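Local coordinates for branched-chain-amino-acid aminotransferase (PDB 3UZO), which probably catalyses the reversible transfer of amino groups between branched-chain amino acids and 2-oxoglutarate, with pyridoxal 5'-phosphate as cofactor, at residues R102-R107 against G199-G204; L108-L113 against P146-V151; G312-G317 against H321-E326. All coordinates share one frame; numbering follows the deposited sequence.

How the contacts relate
Contacts 1 and 2 are neighbours, their centres about 9 Å apart; their first segments, 102-107 and 108-113, are consecutive: the end of helix 94-107 and the turn after it. Met110 N of contact 2 probably bonds to Cys105 O of contact 1 at 2.8 Å, while Val203 CG1 packs on Leu108 CD1 at 3.5 Å. Contact 1 reaches the active site directly, because Lys202 meets the cofactor and the bound glutamate; Met110 of contact 2 does not reach it, its side chain being about 9 Å from that of Lys202. Contact 3 belongs to a distant hairpin, its centre about 31 Å from that of contact 1 and about 39 Å from that of contact 2.

Contact 1 (R102-R107 against G199-G204); sequences RMSCRR and GAAKVG. With PLP (pyridoxal-5'-phosphate), chain C.
Ser104 OG receives the backbone N-H of Lys202 at 3.0 Å, with an N-H...O angle of 152°, and so ties the helix to the loop that carries the cofactor lysine. Along the lysine, CB lies 3.8 Å from Ser104 OG. CG stands anti to the backbone N (chi1 -165°), and the chain runs extended from the loop, away from helix 94-107, toward the cofactor, touching Phe76 and Glu77 on its way. CE comes within 3.9 Å of PLP C4A. The last torsion (chi4 61°) then bends NZ to 3.2 Å from C4A, with a weak hydrogen bond to PLP O3. NZ also bonds to Tyr207 OH, and the bound glutamate touches the lysine. Predicted to carry the cofactor as an aldimine, the residue is here unattached. Lys202 is the centre of an inverse gamma turn, next to Ala201, whose CB sits 3.9 Å from Ser104 CA. The contact thus joins helix 94-107 to the loop leading into helix 204-219, with strand 74-83 against both, and Arg107 NH1 hydrogen-bonds to Ala209 O of the second subunit.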
loop_
_atom_site.group_PDB
_atom_site.type_symbol
_atom_site.label_atom_id
_atom_site.label_comp_id
_atom_site.label_asym_id
_atom_site.label_seq_id
_atom_site.Cartn_x
_atom_site.Cartn_y
_atom_site.Cartn_z
ATOM N N ARG A 102 3.599 -16.532 3.128
ATOM C CA ARG A 102 2.306 -17.122 3.458
ATOM C C ARG A 102 1.597 -16.160 4.417
ATOM O O ARG A 102 0.377 -15.962 4.350
ATOM C CB ARG A 102 2.511 -18.476 4.136
ATOM C CG ARG A 102 1.506 -19.530 3.729
ATOM C CD ARG A 102 2.205 -20.792 3.280
ATOM N NE ARG A 102 3.100 -21.326 4.303
ATOM C CZ ARG A 102 4.289 -21.849 4.033
ATOM N NH1 ARG A 102 4.717 -21.903 2.776
ATOM N NH2 ARG A 102 5.050 -22.322 5.007
ATOM N N MET A 103 2.367 -15.558 5.315
ATOM C CA MET A 103 1.789 -14.618 6.266
ATOM C C MET A 103 1.404 -13.322 5.564
ATOM O O MET A 103 0.374 -12.733 5.878
ATOM C CB MET A 103 2.756 -14.348 7.423
ATOM C CG MET A 103 2.879 -15.523 8.387
ATOM S SD MET A 103 1.263 -16.275 8.813
ATOM C CE MET A 103 0.802 -15.328 10.296
ATOM N N SER A 104 2.223 -12.875 4.612
ATOM C CA SER A 104 1.901 -11.658 3.867
ATOM C C SER A 104 0.619 -11.896 3.071
ATOM O O SER A 104 -0.287 -11.057 3.068
ATOM C CB SER A 104 3.036 -11.283 2.901
ATOM O OG SER A 104 4.204 -10.884 3.598
ATOM N N CYS A 105 0.543 -13.043 2.397
ATOM C CA CYS A 105 -0.637 -13.381 1.606
ATOM C C CYS A 105 -1.882 -13.418 2.477
ATOM O O CYS A 105 -2.922 -12.846 2.137
ATOM C CB CYS A 105 -0.465 -14.741 0.924
ATOM S SG CYS A 105 0.593 -14.720 -0.541
ATOM N N ARG A 106 -1.770 -14.106 3.605
ATOM C CA ARG A 106 -2.889 -14.230 4.524
ATOM C C ARG A 106 -3.412 -12.853 4.933
ATOM O O ARG A 106 -4.621 -12.625 4.959
ATOM C CB ARG A 106 -2.439 -15.002 5.761
ATOM C CG ARG A 106 -3.523 -15.818 6.427
ATOM C CD ARG A 106 -2.888 -16.757 7.424
ATOM N NE ARG A 106 -1.761 -17.451 6.817
ATOM C CZ ARG A 106 -0.875 -18.175 7.491
ATOM N NH1 ARG A 106 -0.986 -18.301 8.807
ATOM N NH2 ARG A 106 0.119 -18.773 6.850
ATOM N N ARG A 107 -2.496 -11.936 5.234
ATOM C CA ARG A 107 -2.862 -10.588 5.668
ATOM C C ARG A 107 -3.643 -9.785 4.633
ATOM O O ARG A 107 -4.425 -8.906 4.995
ATOM C CB ARG A 107 -1.610 -9.811 6.097
ATOM C CG ARG A 107 -1.887 -8.433 6.694
ATOM C CD ARG A 107 -2.875 -8.502 7.876
ATOM N NE ARG A 107 -2.957 -7.245 8.628
ATOM C CZ ARG A 107 -3.719 -6.198 8.310
ATOM N NH1 ARG A 107 -4.499 -6.214 7.239
ATOM N NH2 ARG A 107 -3.702 -5.118 9.079
ATOM N N GLY A 199 2.514 -3.498 8.770
ATOM C CA GLY A 199 3.950 -3.414 8.973
ATOM C C GLY A 199 4.691 -4.725 9.168
ATOM O O GLY A 199 5.896 -4.796 8.926
ATOM N N ALA A 200 3.990 -5.765 9.610
ATOM C CA ALA A 200 4.624 -7.061 9.830
ATOM C C ALA A 200 4.620 -7.925 8.574
ATOM O O ALA A 200 5.189 -9.014 8.560
ATOM C CB ALA A 200 3.924 -7.802 10.974
ATOM N N ALA A 201 3.962 -7.443 7.525
ATOM C CA ALA A 201 3.884 -8.178 6.268
ATOM C C ALA A 201 4.713 -7.452 5.214
ATOM O O ALA A 201 4.862 -6.236 5.260
ATOM C CB ALA A 201 2.427 -8.288 5.815
ATOM N N LYS A 202 5.257 -8.205 4.266
ATOM C CA LYS A 202 6.071 -7.620 3.209
ATOM C C LYS A 202 5.163 -7.253 2.036
ATOM O O LYS A 202 5.123 -7.955 1.018
ATOM C CB LYS A 202 7.144 -8.622 2.790
ATOM C CG LYS A 202 8.275 -8.051 1.955
ATOM C CD LYS A 202 9.540 -8.871 2.186
ATOM C CE LYS A 202 10.663 -8.490 1.238
ATOM N NZ LYS A 202 11.077 -7.067 1.381
ATOM N N VAL A 203 4.420 -6.156 2.204
ATOM C CA VAL A 203 3.483 -5.678 1.182
ATOM C C VAL A 203 3.830 -4.285 0.666
ATOM O O VAL A 203 4.383 -3.460 1.395
ATOM C CB VAL A 203 2.024 -5.652 1.713
ATOM C CG1 VAL A 203 1.627 -7.024 2.203
ATOM C CG2 VAL A 203 1.880 -4.622 2.828
ATOM N N GLY A 204 3.472 -4.031 -0.593
ATOM C CA GLY A 204 3.768 -2.755 -1.237
ATOM C C GLY A 204 3.380 -1.472 -0.523
ATOM O O GLY A 204 4.128 -0.492 -0.551
HETATM N N1 PLP C . 12.703 -4.402 6.819
HETATM C C2 PLP C . 12.091 -4.077 5.605
HETATM C C2A PLP C . 11.131 -2.885 5.573
HETATM C C3 PLP C . 12.398 -4.888 4.454
HETATM O O3 PLP C . 11.833 -4.607 3.267
HETATM C C4 PLP C . 13.312 -6.007 4.575
HETATM C C4A PLP C . 13.598 -6.876 3.280
HETATM C C5 PLP C . 13.921 -6.281 5.890
HETATM C C6 PLP C . 13.604 -5.475 6.983
HETATM C C5A PLP C . 14.872 -7.380 6.169
HETATM O O4P PLP C . 14.318 -8.660 6.025
HETATM P P PLP C . 15.155 -9.837 5.365
HETATM O O1P PLP C . 15.556 -9.531 3.961
HETATM O O2P PLP C . 14.168 -11.026 5.462
HETATM O O3P PLP C . 16.271 -10.121 6.329
#

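Contact 2 (L108-L113 against P146-V151); sequences LLMPEL and PFVIGV
Val148 offers its two methyl groups to different residues of the loop. CG1 faces Met110 SD at 4.0 Å, and CG2 meets Leu113 CD1 at 3.9 Å; in both pairs the side chains run past each other in opposite directions. The thioether end of Met110 is turned by its last torsion (chi3 -79°), which lays CE near the strand backbone, 3.9 Å from Val148 O. This buried, apolar half is completed by Met101, which touches both Val148 and Leu113, and by Cys75 and Phe163 beside Met110. The loop starts where helix 94-107 ends in a Schellman motif: Leu109, with positive phi, is the C-prime residue, and its N bonds back to Arg106 O. The chain then runs alongside strand 141-151, roughly in the opposite direction, over an antiparallel sheet in which that strand lies between strands 162-172 and 74-83. Packing is slacker toward Gly150, whose N is 4.4 Å from Met110 SD, and at Pro111, whose CG stays 5.3 Å from Val148 CG1 and whose ring rests on Phe163 instead. The CB of Glu112 points away from the strand; the residue is exposed, and its carboxylate forms a long, weak ion pair with Arg106.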
loop_
_atom_site.group_PDB
_atom_site.type_symbol
_atom_site.label_atom_id
_atom_site.label_comp_id
_atom_site.label_asym_id
_atom_site.label_seq_id
_atom_site.Cartn_x
_atom_site.Cartn_y
_atom_site.Cartn_z
ATOM N N LEU A 108 -3.445 -10.087 3.354
ATOM C CA LEU A 108 -4.156 -9.377 2.299
ATOM C C LEU A 108 -5.207 -10.242 1.598
ATOM O O LEU A 108 -5.660 -9.916 0.498
ATOM C CB LEU A 108 -3.167 -8.835 1.270
ATOM C CG LEU A 108 -2.172 -7.791 1.789
ATOM C CD1 LEU A 108 -1.484 -7.128 0.601
ATOM C CD2 LEU A 108 -2.896 -6.745 2.617
ATOM N N LEU A 109 -5.587 -11.340 2.244
ATOM C CA LEU A 109 -6.585 -12.259 1.700
ATOM C C LEU A 109 -6.202 -12.839 0.342
ATOM O O LEU A 109 -7.056 -13.046 -0.519
ATOM C CB LEU A 109 -7.946 -11.560 1.605
ATOM C CG LEU A 109 -8.757 -11.414 2.903
ATOM C CD1 LEU A 109 -7.865 -11.006 4.064
ATOM C CD2 LEU A 109 -9.865 -10.394 2.684
ATOM N N MET A 110 -4.915 -13.096 0.149
ATOM C CA MET A 110 -4.446 -13.684 -1.103
ATOM C C MET A 110 -4.134 -15.154 -0.835
ATOM O O MET A 110 -3.760 -15.516 0.278
ATOM C CB MET A 110 -3.184 -12.970 -1.611
ATOM C CG MET A 110 -3.383 -11.478 -1.858
ATOM S SD MET A 110 -2.116 -10.715 -2.891
ATOM C CE MET A 110 -0.798 -10.507 -1.702
ATOM N N PRO A 111 -4.296 -16.017 -1.851
ATOM C CA PRO A 111 -4.030 -17.456 -1.723
ATOM C C PRO A 111 -2.574 -17.737 -1.365
ATOM O O PRO A 111 -1.660 -17.101 -1.892
ATOM C CB PRO A 111 -4.421 -18.004 -3.094
ATOM C CG PRO A 111 -4.153 -16.841 -4.018
ATOM C CD PRO A 111 -4.701 -15.676 -3.225
ATOM N N GLU A 112 -2.366 -18.689 -0.461
ATOM C CA GLU A 112 -1.026 -19.043 -0.008
ATOM C C GLU A 112 -0.275 -20.002 -0.928
ATOM O O GLU A 112 -0.881 -20.787 -1.665
ATOM C CB GLU A 112 -1.108 -19.665 1.386
ATOM C CG GLU A 112 -1.751 -18.772 2.430
ATOM C CD GLU A 112 -2.266 -19.560 3.621
ATOM O OE1 GLU A 112 -1.463 -20.252 4.279
ATOM O OE2 GLU A 112 -3.481 -19.492 3.893
ATOM N N LEU A 113 1.052 -19.934 -0.868
ATOM C CA LEU A 113 1.912 -20.813 -1.652
ATOM C C LEU A 113 2.706 -21.701 -0.699
ATOM O O LEU A 113 3.297 -21.219 0.266
ATOM C CB LEU A 113 2.870 -19.997 -2.509
ATOM C CG LEU A 113 2.225 -19.333 -3.722
ATOM C CD1 LEU A 113 3.105 -18.210 -4.174
ATOM C CD2 LEU A 113 2.010 -20.350 -4.838
ATOM N N PRO A 146 10.331 -13.132 -5.613
ATOM C CA PRO A 146 9.050 -13.833 -5.737
ATOM C C PRO A 146 7.996 -12.793 -5.375
ATOM O O PRO A 146 8.242 -11.947 -4.505
ATOM C CB PRO A 146 9.124 -14.920 -4.657
ATOM C CG PRO A 146 10.601 -15.033 -4.334
ATOM C CD PRO A 146 11.083 -13.620 -4.446
ATOM N N PHE A 147 6.845 -12.824 -6.041
ATOM C CA PHE A 147 5.792 -11.880 -5.708
ATOM C C PHE A 147 4.431 -12.408 -6.118
ATOM O O PHE A 147 4.324 -13.254 -7.000
ATOM C CB PHE A 147 6.061 -10.494 -6.331
ATOM C CG PHE A 147 5.984 -10.454 -7.834
ATOM C CD1 PHE A 147 4.817 -10.043 -8.473
ATOM C CD2 PHE A 147 7.097 -10.765 -8.608
ATOM C CE1 PHE A 147 4.764 -9.934 -9.870
ATOM C CE2 PHE A 147 7.057 -10.664 -10.002
ATOM C CZ PHE A 147 5.887 -10.246 -10.633
ATOM N N VAL A 148 3.405 -11.930 -5.426
ATOM C CA VAL A 148 2.024 -12.324 -5.670
ATOM C C VAL A 148 1.194 -11.060 -5.816
ATOM O O VAL A 148 1.307 -10.136 -5.011
ATOM C CB VAL A 148 1.457 -13.169 -4.492
ATOM C CG1 VAL A 148 0.008 -13.571 -4.773
ATOM C CG2 VAL A 148 2.331 -14.410 -4.282
ATOM N N ILE A 149 0.365 -11.024 -6.853
ATOM C CA ILE A 149 -0.477 -9.868 -7.127
ATOM C C ILE A 149 -1.888 -10.308 -7.482
ATOM O O ILE A 149 -2.077 -11.346 -8.125
ATOM C CB ILE A 149 0.072 -9.044 -8.321
ATOM C CG1 ILE A 149 0.330 -9.971 -9.518
ATOM C CG2 ILE A 149 1.353 -8.324 -7.915
ATOM C CD1 ILE A 149 0.776 -9.264 -10.782
ATOM N N GLY A 150 -2.866 -9.514 -7.054
ATOM C CA GLY A 150 -4.255 -9.803 -7.361
ATOM C C GLY A 150 -4.554 -9.282 -8.758
ATOM O O GLY A 150 -4.212 -8.138 -9.084
ATOM N N VAL A 151 -5.185 -10.105 -9.590
ATOM C CA VAL A 151 -5.495 -9.689 -10.955
ATOM C C VAL A 151 -6.925 -10.034 -11.369
ATOM O O VAL A 151 -7.722 -10.495 -10.548
ATOM C CB VAL A 151 -4.513 -10.324 -11.955
ATOM C CG1 VAL A 151 -3.073 -9.939 -11.590
ATOM C CG2 VAL A 151 -4.685 -11.833 -11.963
#

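Contact 3 (G312-G317 against H321-E326); sequences GGIQHG and HVFYSE
Gly312, Ile314 and Phe323 bury the largest areas here. Gly312 has the chain of residues 321-326 curled round it: its CA makes a CA-H...O contact with Ser325 O at 3.3 Å, and its carbonyl oxygen meets Val322 CG1, also at 3.3 Å. The same oxygen accepts a weak hydrogen bond from Phe323 N, and a water 2.7 Å from Gly312 O links it to Tyr324 N. Ile314 forms an antiparallel hydrogen-bonded pair with His321. His321 N donates to Ile314 O at 2.9 Å, nearly straight at 166°; the return bond from Ile314 N to His321 O is doubtful in detail, because that oxygen sits too close to a neighbour. Phe323, with CG beside its backbone N (chi1 -57°), brings its ring to the isoleucine edge-on. CE1 lies 3.7 Å from Ile314 CG1, which is in the ring plane, and CZ is 3.8 Å from Ile314 CD1. Leu293 and Ile226 extend this apolar patch. Strands 309-316 and 319-322 form a beta hairpin, after which residues 323-326 curl back over Gly312; in the mixed sheet, strand 309-316 also pairs in parallel with strand 183-186 and antiparallel with strand 296-302.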
loop_
_atom_site.group_PDB
_atom_site.type_symbol
_atom_site.label_atom_id
_atom_site.label_comp_id
_atom_site.label_asym_id
_atom_site.label_seq_id
_atom_site.Cartn_x
_atom_site.Cartn_y
_atom_site.Cartn_z
ATOM N N GLY A 312 26.879 4.379 11.020
ATOM C CA GLY A 312 27.871 5.298 11.545
ATOM C C GLY A 312 27.250 6.128 12.646
ATOM O O GLY A 312 27.744 6.166 13.771
ATOM N N GLY A 313 26.146 6.784 12.315
ATOM C CA GLY A 313 25.460 7.601 13.290
ATOM C C GLY A 313 24.002 7.786 12.939
ATOM O O GLY A 313 23.580 7.504 11.814
ATOM N N ILE A 314 23.222 8.260 13.902
ATOM C CA ILE A 314 21.808 8.488 13.670
ATOM C C ILE A 314 21.450 9.924 14.009
ATOM O O ILE A 314 21.744 10.406 15.102
ATOM C CB ILE A 314 20.928 7.552 14.529
ATOM C CG1 ILE A 314 21.196 6.088 14.164
ATOM C CG2 ILE A 314 19.458 7.883 14.311
ATOM C CD1 ILE A 314 20.280 5.107 14.879
ATOM N N GLN A 315 20.813 10.607 13.065
ATOM C CA GLN A 315 20.393 11.982 13.290
ATOM C C GLN A 315 18.957 11.973 13.808
ATOM O O GLN A 315 18.057 11.407 13.182
ATOM C CB GLN A 315 20.437 12.795 11.993
ATOM C CG GLN A 315 20.028 14.253 12.176
ATOM C CD GLN A 315 21.193 15.139 12.576
ATOM O OE1 GLN A 315 21.027 16.112 13.309
ATOM N NE2 GLN A 315 22.377 14.812 12.081
ATOM N N HIS A 316 18.754 12.585 14.964
ATOM C CA HIS A 316 17.426 12.688 15.543
ATOM C C HIS A 316 17.308 14.161 15.902
ATOM O O HIS A 316 17.974 14.642 16.820
ATOM C CB HIS A 316 17.304 11.804 16.785
ATOM C CG HIS A 316 15.940 11.818 17.402
ATOM N ND1 HIS A 316 14.789 11.629 16.667
ATOM C CD2 HIS A 316 15.541 12.006 18.682
ATOM C CE1 HIS A 316 13.741 11.701 17.468
ATOM N NE2 HIS A 316 14.170 11.929 18.697
ATOM N N GLY A 317 16.480 14.887 15.160
ATOM C CA GLY A 317 16.346 16.303 15.433
ATOM C C GLY A 317 17.685 16.955 15.147
ATOM O O GLY A 317 18.262 16.745 14.082
ATOM N N HIS A 321 24.152 11.164 16.516
ATOM C CA HIS A 321 24.789 10.256 17.450
ATOM C C HIS A 321 25.607 9.174 16.766
ATOM O O HIS A 321 25.081 8.396 15.978
ATOM C CB HIS A 321 23.716 9.622 18.343
ATOM C CG HIS A 321 24.272 8.751 19.422
ATOM N ND1 HIS A 321 24.713 7.466 19.188
ATOM C CD2 HIS A 321 24.520 9.004 20.728
ATOM C CE1 HIS A 321 25.210 6.965 20.305
ATOM N NE2 HIS A 321 25.106 7.877 21.254
ATOM N N VAL A 322 26.898 9.134 17.077
ATOM C CA VAL A 322 27.797 8.140 16.504
ATOM C C VAL A 322 28.035 7.082 17.568
ATOM O O VAL A 322 28.403 7.402 18.700
ATOM C CB VAL A 322 29.143 8.772 16.099
ATOM C CG1 VAL A 322 30.063 7.710 15.496
ATOM C CG2 VAL A 322 28.897 9.905 15.104
ATOM N N PHE A 323 27.811 5.822 17.215
ATOM C CA PHE A 323 27.997 4.747 18.182
ATOM C C PHE A 323 29.450 4.325 18.288
ATOM O O PHE A 323 30.003 4.218 19.382
ATOM C CB PHE A 323 27.171 3.510 17.801
ATOM C CG PHE A 323 25.707 3.776 17.652
ATOM C CD1 PHE A 323 25.203 4.303 16.469
ATOM C CD2 PHE A 323 24.829 3.501 18.689
ATOM C CE1 PHE A 323 23.837 4.551 16.320
ATOM C CE2 PHE A 323 23.460 3.744 18.553
ATOM C CZ PHE A 323 22.964 4.270 17.364
ATOM N N TYR A 324 30.062 4.090 17.136
ATOM C CA TYR A 324 31.435 3.621 17.078
ATOM C C TYR A 324 32.315 4.463 16.163
ATOM O O TYR A 324 33.259 5.120 16.610
ATOM C CB TYR A 324 31.438 2.176 16.580
ATOM C CG TYR A 324 32.794 1.521 16.565
ATOM C CD1 TYR A 324 33.368 1.045 17.742
ATOM C CD2 TYR A 324 33.504 1.379 15.377
ATOM C CE1 TYR A 324 34.612 0.440 17.740
ATOM C CE2 TYR A 324 34.755 0.774 15.363
ATOM C CZ TYR A 324 35.302 0.307 16.549
ATOM O OH TYR A 324 36.539 -0.298 16.545
ATOM N N SER A 325 32.005 4.429 14.875
ATOM C CA SER A 325 32.787 5.160 13.892
ATOM C C SER A 325 31.952 5.445 12.664
ATOM O O SER A 325 31.064 4.673 12.307
ATOM C CB SER A 325 34.021 4.339 13.498
ATOM O OG SER A 325 34.712 4.923 12.408
ATOM N N GLU A 326 32.255 6.556 12.010
ATOM C CA GLU A 326 31.535 6.951 10.818
ATOM C C GLU A 326 32.261 6.404 9.589
ATOM O O GLU A 326 31.800 6.582 8.464
ATOM C CB GLU A 326 31.446 8.480 10.770
ATOM C CG GLU A 326 30.394 9.034 9.840
ATOM C CD GLU A 326 30.025 10.475 10.168
ATOM O OE1 GLU A 326 29.264 11.085 9.386
ATOM O OE2 GLU A 326 30.486 10.996 11.209
HETATM O O HOH W 1 29.112 4.021 14.631
#